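Local coordinates for hypothetical protein TT1465 (Thermus thermophilus, PDB 1WEK), which is of unknown function but has a Rossmann-like alpha/beta fold of the SLOG clan and assembles here as a hexamer, at residues G143-D146 against E147-V151; R198-E202 against P203-V207. All blocks are in the same frame, centred on the assembly; numbering follows the deposited sequence.

Interaction 1 (G143-D146 against E147-V151). With PO4 (phosphate ion), chain G.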
ATOM      1  N   GLY A 143       7.317  32.659   1.132  1.00 12.22           N
ATOM      2  CA  GLY A 143       6.744  31.539   1.854  1.00 10.19           C
ATOM      3  C   GLY A 143       5.382  31.861   2.428  1.00 14.03           C
ATOM      4  O   GLY A 143       4.455  31.051   2.351  1.00 13.16           O
ATOM      5  N   THR A 144       5.248  33.056   2.989  1.00 12.32           N
ATOM      6  CA  THR A 144       3.990  33.459   3.597  1.00 10.77           C
ATOM      7  C   THR A 144       2.906  33.721   2.544  1.00 12.79           C
ATOM      8  O   THR A 144       1.743  33.353   2.729  1.00 13.30           O
ATOM      9  CB  THR A 144       4.194  34.720   4.421  1.00  6.45           C
ATOM     10  OG1 THR A 144       5.203  34.477   5.397  1.00 17.46           O
ATOM     11  CG2 THR A 144       2.884  35.155   5.083  1.00  6.92           C
ATOM     12  N   LEU A 145       3.292  34.363   1.446  1.00 13.17           N
ATOM     13  CA  LEU A 145       2.349  34.679   0.381  1.00 13.28           C
ATOM     14  C   LEU A 145       1.766  33.386  -0.167  1.00 12.43           C
ATOM     15  O   LEU A 145       0.562  33.275  -0.387  1.00 15.74           O
ATOM     16  CB  LEU A 145       3.061  35.461  -0.711  1.00 13.07           C
ATOM     17  CG  LEU A 145       2.300  36.022  -1.921  1.00 14.61           C
ATOM     18  CD1 LEU A 145       2.130  34.932  -2.880  1.00 24.55           C
ATOM     19  CD2 LEU A 145       0.943  36.613  -1.566  1.00  7.14           C
ATOM     20  N   ASP A 146       2.635  32.408  -0.373  1.00 11.08           N
ATOM     21  CA  ASP A 146       2.244  31.087  -0.868  1.00 13.72           C
ATOM     22  C   ASP A 146       1.202  30.422   0.056  1.00 13.36           C
ATOM     23  O   ASP A 146       0.228  29.837  -0.418  1.00 13.37           O
ATOM     24  CB  ASP A 146       3.506  30.226  -1.003  1.00 14.67           C
ATOM     25  CG  ASP A 146       3.214  28.755  -1.284  1.00 18.59           C
ATOM     26  OD1 ASP A 146       2.169  28.404  -1.869  1.00 20.40           O
ATOM     27  OD2 ASP A 146       4.074  27.938  -0.926  1.00 20.50           O
ATOM     28  N   GLU A 147       1.390  30.512   1.370  1.00 12.97           N
ATOM     29  CA  GLU A 147       0.414  29.923   2.290  1.00 15.48           C
ATOM     30  C   GLU A 147      -0.897  30.706   2.243  1.00 15.67           C
ATOM     31  O   GLU A 147      -1.976  30.125   2.273  1.00 15.87           O
ATOM     32  CB  GLU A 147       0.939  29.932   3.730  1.00 17.80           C
ATOM     33  CG  GLU A 147       1.933  28.832   4.048  1.00 23.91           C
ATOM     34  CD  GLU A 147       1.303  27.431   4.059  1.00 26.34           C
ATOM     35  OE1 GLU A 147       2.081  26.449   4.108  1.00 31.19           O
ATOM     36  OE2 GLU A 147       0.051  27.302   4.027  1.00 20.56           O
ATOM     37  N   LEU A 148      -0.797  32.030   2.164  1.00 16.27           N
ATOM     38  CA  LEU A 148      -1.978  32.888   2.128  1.00 15.05           C
ATOM     39  C   LEU A 148      -2.830  32.638   0.887  1.00 16.73           C
ATOM     40  O   LEU A 148      -4.056  32.416   0.989  1.00 13.64           O
ATOM     41  CB  LEU A 148      -1.572  34.359   2.146  1.00 15.91           C
ATOM     42  CG  LEU A 148      -2.593  35.393   2.641  1.00 19.69           C
ATOM     43  CD1 LEU A 148      -2.274  36.729   2.007  1.00  8.97           C
ATOM     44  CD2 LEU A 148      -4.010  34.995   2.302  1.00 19.23           C
ATOM     45  N   SER A 149      -2.188  32.670  -0.281  1.00 12.72           N
ATOM     46  CA  SER A 149      -2.924  32.475  -1.517  1.00 15.40           C
ATOM     47  C   SER A 149      -3.540  31.086  -1.566  1.00 15.19           C
ATOM     48  O   SER A 149      -4.644  30.924  -2.083  1.00 13.95           O
ATOM     49  CB  SER A 149      -2.040  32.757  -2.765  1.00 16.41           C
ATOM     50  OG  SER A 149      -0.991  31.825  -2.935  1.00 19.36           O
ATOM     51  N   GLU A 150      -2.868  30.087  -1.001  1.00 14.74           N
ATOM     52  CA  GLU A 150      -3.445  28.749  -1.018  1.00 16.82           C
ATOM     53  C   GLU A 150      -4.734  28.660  -0.204  1.00 17.78           C
ATOM     54  O   GLU A 150      -5.747  28.136  -0.700  1.00 14.95           O
ATOM     55  CB  GLU A 150      -2.483  27.679  -0.487  1.00 18.34           C
ATOM     56  CG  GLU A 150      -3.166  26.311  -0.491  1.00 27.32           C
ATOM     57  CD  GLU A 150      -2.277  25.141  -0.101  1.00 36.05           C
ATOM     58  OE1 GLU A 150      -1.907  25.026   1.089  1.00 39.58           O
ATOM     59  OE2 GLU A 150      -1.962  24.322  -0.995  1.00 42.10           O
ATOM     60  N   VAL A 151      -4.697  29.152   1.039  1.00 14.98           N
ATOM     61  CA  VAL A 151      -5.870  29.093   1.899  1.00 14.05           C
ATOM     62  C   VAL A 151      -7.022  29.920   1.333  1.00 14.83           C
ATOM     63  O   VAL A 151      -8.176  29.524   1.461  1.00 15.64           O
ATOM     64  CB  VAL A 151      -5.573  29.564   3.366  1.00 16.67           C
ATOM     65  CG1 VAL A 151      -4.433  28.748   3.956  1.00 19.87           C
ATOM     66  CG2 VAL A 151      -5.236  31.042   3.402  1.00 16.58           C
TER
HETATM   67  P   PO4 G 501       9.031  33.525   4.078  1.00 20.22           P
HETATM   68  O1  PO4 G 501       7.783  34.332   4.157  1.00 17.95           O
HETATM   69  O2  PO4 G 501      10.079  34.136   4.938  1.00 16.82           O
HETATM   70  O3  PO4 G 501       9.502  33.489   2.668  1.00 19.77           O
HETATM   71  O4  PO4 G 501       8.757  32.141   4.547  1.00 20.63           O

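Interaction 2 (R198-E202 against P203-V207)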
ATOM      1  N   ARG A 198      -9.340  39.184   7.135  1.00 17.88           N
ATOM      2  CA  ARG A 198      -9.475  40.417   7.891  1.00 20.08           C
ATOM      3  C   ARG A 198      -8.095  41.004   8.113  1.00 20.85           C
ATOM      4  O   ARG A 198      -7.169  40.302   8.513  1.00 22.69           O
ATOM      5  CB  ARG A 198     -10.147  40.146   9.241  1.00 27.45           C
ATOM      6  CG  ARG A 198     -11.623  39.785   9.131  1.00 36.19           C
ATOM      7  CD  ARG A 198     -12.247  39.418  10.477  1.00 39.88           C
ATOM      8  NE  ARG A 198     -12.107  40.466  11.491  1.00 46.71           N
ATOM      9  CZ  ARG A 198     -12.596  40.370  12.729  1.00 47.35           C
ATOM     10  NH1 ARG A 198     -13.259  39.276  13.094  1.00 44.99           N
ATOM     11  NH2 ARG A 198     -12.404  41.350  13.610  1.00 42.66           N
ATOM     12  N   LEU A 199      -7.960  42.301   7.860  1.00 20.42           N
ATOM     13  CA  LEU A 199      -6.686  42.975   8.027  1.00 21.57           C
ATOM     14  C   LEU A 199      -6.700  43.701   9.368  1.00 21.29           C
ATOM     15  O   LEU A 199      -7.629  44.440   9.663  1.00 20.19           O
ATOM     16  CB  LEU A 199      -6.492  43.952   6.863  1.00 22.68           C
ATOM     17  CG  LEU A 199      -5.077  44.333   6.429  1.00 25.77           C
ATOM     18  CD1 LEU A 199      -4.115  43.212   6.689  1.00 24.60           C
ATOM     19  CD2 LEU A 199      -5.098  44.671   4.957  1.00 23.75           C
ATOM     20  N   THR A 200      -5.690  43.483  10.198  1.00 23.31           N
ATOM     21  CA  THR A 200      -5.673  44.143  11.503  1.00 21.89           C
ATOM     22  C   THR A 200      -4.281  44.397  12.050  1.00 19.83           C
ATOM     23  O   THR A 200      -3.320  43.724  11.673  1.00 19.28           O
ATOM     24  CB  THR A 200      -6.459  43.329  12.554  1.00 23.21           C
ATOM     25  OG1 THR A 200      -6.556  44.087  13.765  1.00 27.89           O
ATOM     26  CG2 THR A 200      -5.743  42.015  12.872  1.00 25.18           C
ATOM     27  N   ASP A 201      -4.181  45.381  12.944  1.00 21.86           N
ATOM     28  CA  ASP A 201      -2.912  45.735  13.583  1.00 21.24           C
ATOM     29  C   ASP A 201      -2.835  45.201  15.015  1.00 23.67           C
ATOM     30  O   ASP A 201      -1.762  45.211  15.630  1.00 22.74           O
ATOM     31  CB  ASP A 201      -2.731  47.258  13.639  1.00 23.16           C
ATOM     32  CG  ASP A 201      -2.250  47.850  12.324  1.00 24.38           C
ATOM     33  OD1 ASP A 201      -1.601  47.139  11.542  1.00 28.55           O
ATOM     34  OD2 ASP A 201      -2.501  49.040  12.081  1.00 28.85           O
ATOM     35  N   GLU A 202      -3.964  44.727  15.536  1.00 21.33           N
ATOM     36  CA  GLU A 202      -4.031  44.258  16.918  1.00 26.19           C
ATOM     37  C   GLU A 202      -4.082  42.746  17.138  1.00 24.21           C
ATOM     38  O   GLU A 202      -5.027  42.076  16.732  1.00 22.10           O
ATOM     39  CB  GLU A 202      -5.241  44.910  17.582  1.00 30.62           C
ATOM     40  CG  GLU A 202      -5.335  46.404  17.293  1.00 40.29           C
ATOM     41  CD  GLU A 202      -6.758  46.932  17.385  1.00 45.73           C
ATOM     42  OE1 GLU A 202      -6.954  48.159  17.220  1.00 46.60           O
ATOM     43  OE2 GLU A 202      -7.678  46.117  17.615  1.00 48.49           O
ATOM     44  N   PRO A 203      -3.056  42.190  17.790  1.00 24.82           N
ATOM     45  CA  PRO A 203      -3.057  40.749  18.035  1.00 24.36           C
ATOM     46  C   PRO A 203      -4.268  40.357  18.875  1.00 26.67           C
ATOM     47  O   PRO A 203      -4.807  39.262  18.724  1.00 24.50           O
ATOM     48  CB  PRO A 203      -1.743  40.528  18.781  1.00 26.06           C
ATOM     49  CG  PRO A 203      -0.851  41.592  18.204  1.00 23.77           C
ATOM     50  CD  PRO A 203      -1.765  42.792  18.175  1.00 23.18           C
ATOM     51  N   GLU A 204      -4.687  41.266  19.759  1.00 27.66           N
ATOM     52  CA  GLU A 204      -5.818  41.022  20.649  1.00 28.06           C
ATOM     53  C   GLU A 204      -7.096  40.777  19.875  1.00 30.03           C
ATOM     54  O   GLU A 204      -7.942  39.984  20.292  1.00 31.54           O
ATOM     55  CB  GLU A 204      -6.036  42.209  21.593  1.00 34.15           C
ATOM     56  CG  GLU A 204      -6.375  43.517  20.883  1.00 36.01           C
ATOM     57  CD  GLU A 204      -5.185  44.449  20.752  1.00 37.58           C
ATOM     58  OE1 GLU A 204      -4.055  43.970  20.472  1.00 36.27           O
ATOM     59  OE2 GLU A 204      -5.389  45.671  20.919  1.00 38.46           O
ATOM     60  N   GLU A 205      -7.240  41.462  18.746  1.00 27.24           N
ATOM     61  CA  GLU A 205      -8.434  41.307  17.932  1.00 27.14           C
ATOM     62  C   GLU A 205      -8.457  39.925  17.310  1.00 23.73           C
ATOM     63  O   GLU A 205      -9.521  39.312  17.171  1.00 25.81           O
ATOM     64  CB  GLU A 205      -8.482  42.391  16.851  1.00 32.15           C
ATOM     65  CG  GLU A 205      -9.693  42.307  15.942  1.00 41.10           C
ATOM     66  CD  GLU A 205      -9.972  43.615  15.231  1.00 48.25           C
ATOM     67  OE1 GLU A 205      -9.072  44.113  14.519  1.00 49.43           O
ATOM     68  OE2 GLU A 205     -11.095  44.149  15.393  1.00 52.14           O
ATOM     69  N   VAL A 206      -7.280  39.429  16.942  1.00 19.40           N
ATOM     70  CA  VAL A 206      -7.178  38.095  16.359  1.00 17.36           C
ATOM     71  C   VAL A 206      -7.531  37.036  17.391  1.00 17.14           C
ATOM     72  O   VAL A 206      -8.358  36.158  17.134  1.00 15.24           O
ATOM     73  CB  VAL A 206      -5.746  37.805  15.827  1.00 20.10           C
ATOM     74  CG1 VAL A 206      -5.667  36.374  15.291  1.00 19.81           C
ATOM     75  CG2 VAL A 206      -5.396  38.789  14.712  1.00 16.35           C
ATOM     76  N   VAL A 207      -6.913  37.115  18.568  1.00 17.03           N
ATOM     77  CA  VAL A 207      -7.186  36.135  19.603  1.00 19.94           C
ATOM     78  C   VAL A 207      -8.654  36.162  20.018  1.00 21.71           C
ATOM     79  O   VAL A 207      -9.262  35.115  20.222  1.00 18.96           O
ATOM     80  CB  VAL A 207      -6.310  36.368  20.834  1.00 20.55           C
ATOM     81  CG1 VAL A 207      -6.629  35.325  21.885  1.00 22.45           C
ATOM     82  CG2 VAL A 207      -4.836  36.305  20.437  1.00 19.25           C
TER

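Interaction 1 (G143-D146 against E147-V151)
Leu-145 and Ser-149 meet through their peptide groups, the flat groups of this contact, which i to i+4 bonds join in succession along helix 142-156. Ser-149 N-H comes almost straight on to Leu-145 O, with N to O 2.8 Å. Glu-150 N instead stands above the Asp-146 carbonyl plane, 35° out of it. Ser-149 OG adds only long, weak approaches to the oxygens of Leu-145 and Asp-146. Its stronger partner is Ser-149 of the second subunit. Glu-147 CG is set beside its own backbone N (chi1 -79°) and packs 3.8 Å from Gly-143 O.

At the helix start a phosphate ion, probably from the crystallisation liquor, takes three bonds from Gly-143 and Thr-144. Gly-143 N lies 2.8 Å from phosphate O3. Thr-144 OG1 sits beside its own backbone N (chi1 -57°), and both bond phosphate O1, at 2.9 Å from OG1 and 3.1 Å from N. Gly-141 N and Ala-46 N also donate to the ion. Gly-143 to Glu-147 form the GTxxE end of the family's PGGxGTxxE signature.

Asp-146 forms a salt bridge with Lys-125, and Glu-150 with Lys-125 of the second subunit. Backbone N-H groups and the Thr-144 hydroxyl at the helix start make an anion site, probably helped by the helix dipole.

Interaction 2 (R198-E202 against P203-V207)
This is a local strand-to-helix turn, in which Thr-200 and Arg-198 of strand 198-200 meet Glu-205 in the first turn of helix 203-211. The strand is the outermost of the parallel sheet on this side within the chain. Chain direction nearly reverses, with strand and helix axes at 145°.

Thr-200 is the hub. Its OG1 is anti to the backbone N (chi1 -173°) and beside the carbonyl carbon. There it accepts from Glu-202 N at 3.2 Å, which makes an ST turn. The same hydroxyl donates to Glu-205 OE1 at 2.6 Å, on the anti lone pair of that oxygen. The methyl goes another way: Thr-200 CG2 rests 3.7 Å from Val-206 CG2, and Val-206 also packs on Phe-166 of the neighbouring strand.

Glu-205 reaches back over the turn with an extended chain. Its OE2 lies at the edge of the Arg-198 guanidinium, near its plane, 3.6 Å from NH2. This is a long salt bridge, and the two flat groups are turned 71° apart.

Glu-202 holds the N-cap position. Its carbonyl O takes weak bonds from Glu-205 N and Val-206 N. Its side chain runs by Glu-204. The two carboxylate planes are nearly parallel, and Glu-202 OE2 is 4.0 Å from Glu-204 OE2.

Glu-205 thus has both carboxylate oxygens engaged, one by a hydroxyl and one by an arginine. Three acidic groups gather at this helix start. Arg-198 probably offsets the charge of Glu-205; exposure to solvent and the helix start may temper that of Glu-202 and Glu-204.

In the fold
Interaction 1 closes before interaction 2 opens along the chain. Their centres are 18 Å apart and their nearest atoms about 8 Å, without touching. Both involve the start of a helix that follows a strand of the same parallel sheet. Helix 170-185 packs against both: Trp-173 is touched by Thr-144 and Leu-148 of interaction 1 and by Leu-199 of interaction 2. Only interaction 1 holds the phosphate ion. It also faces the second subunit, whereas no other chain of the assembly touches 198-207. Interaction 1 is buried, its centre 8 Å from the chain centre. Interaction 2 is partly buried, at 16 Å, near the C-terminal end.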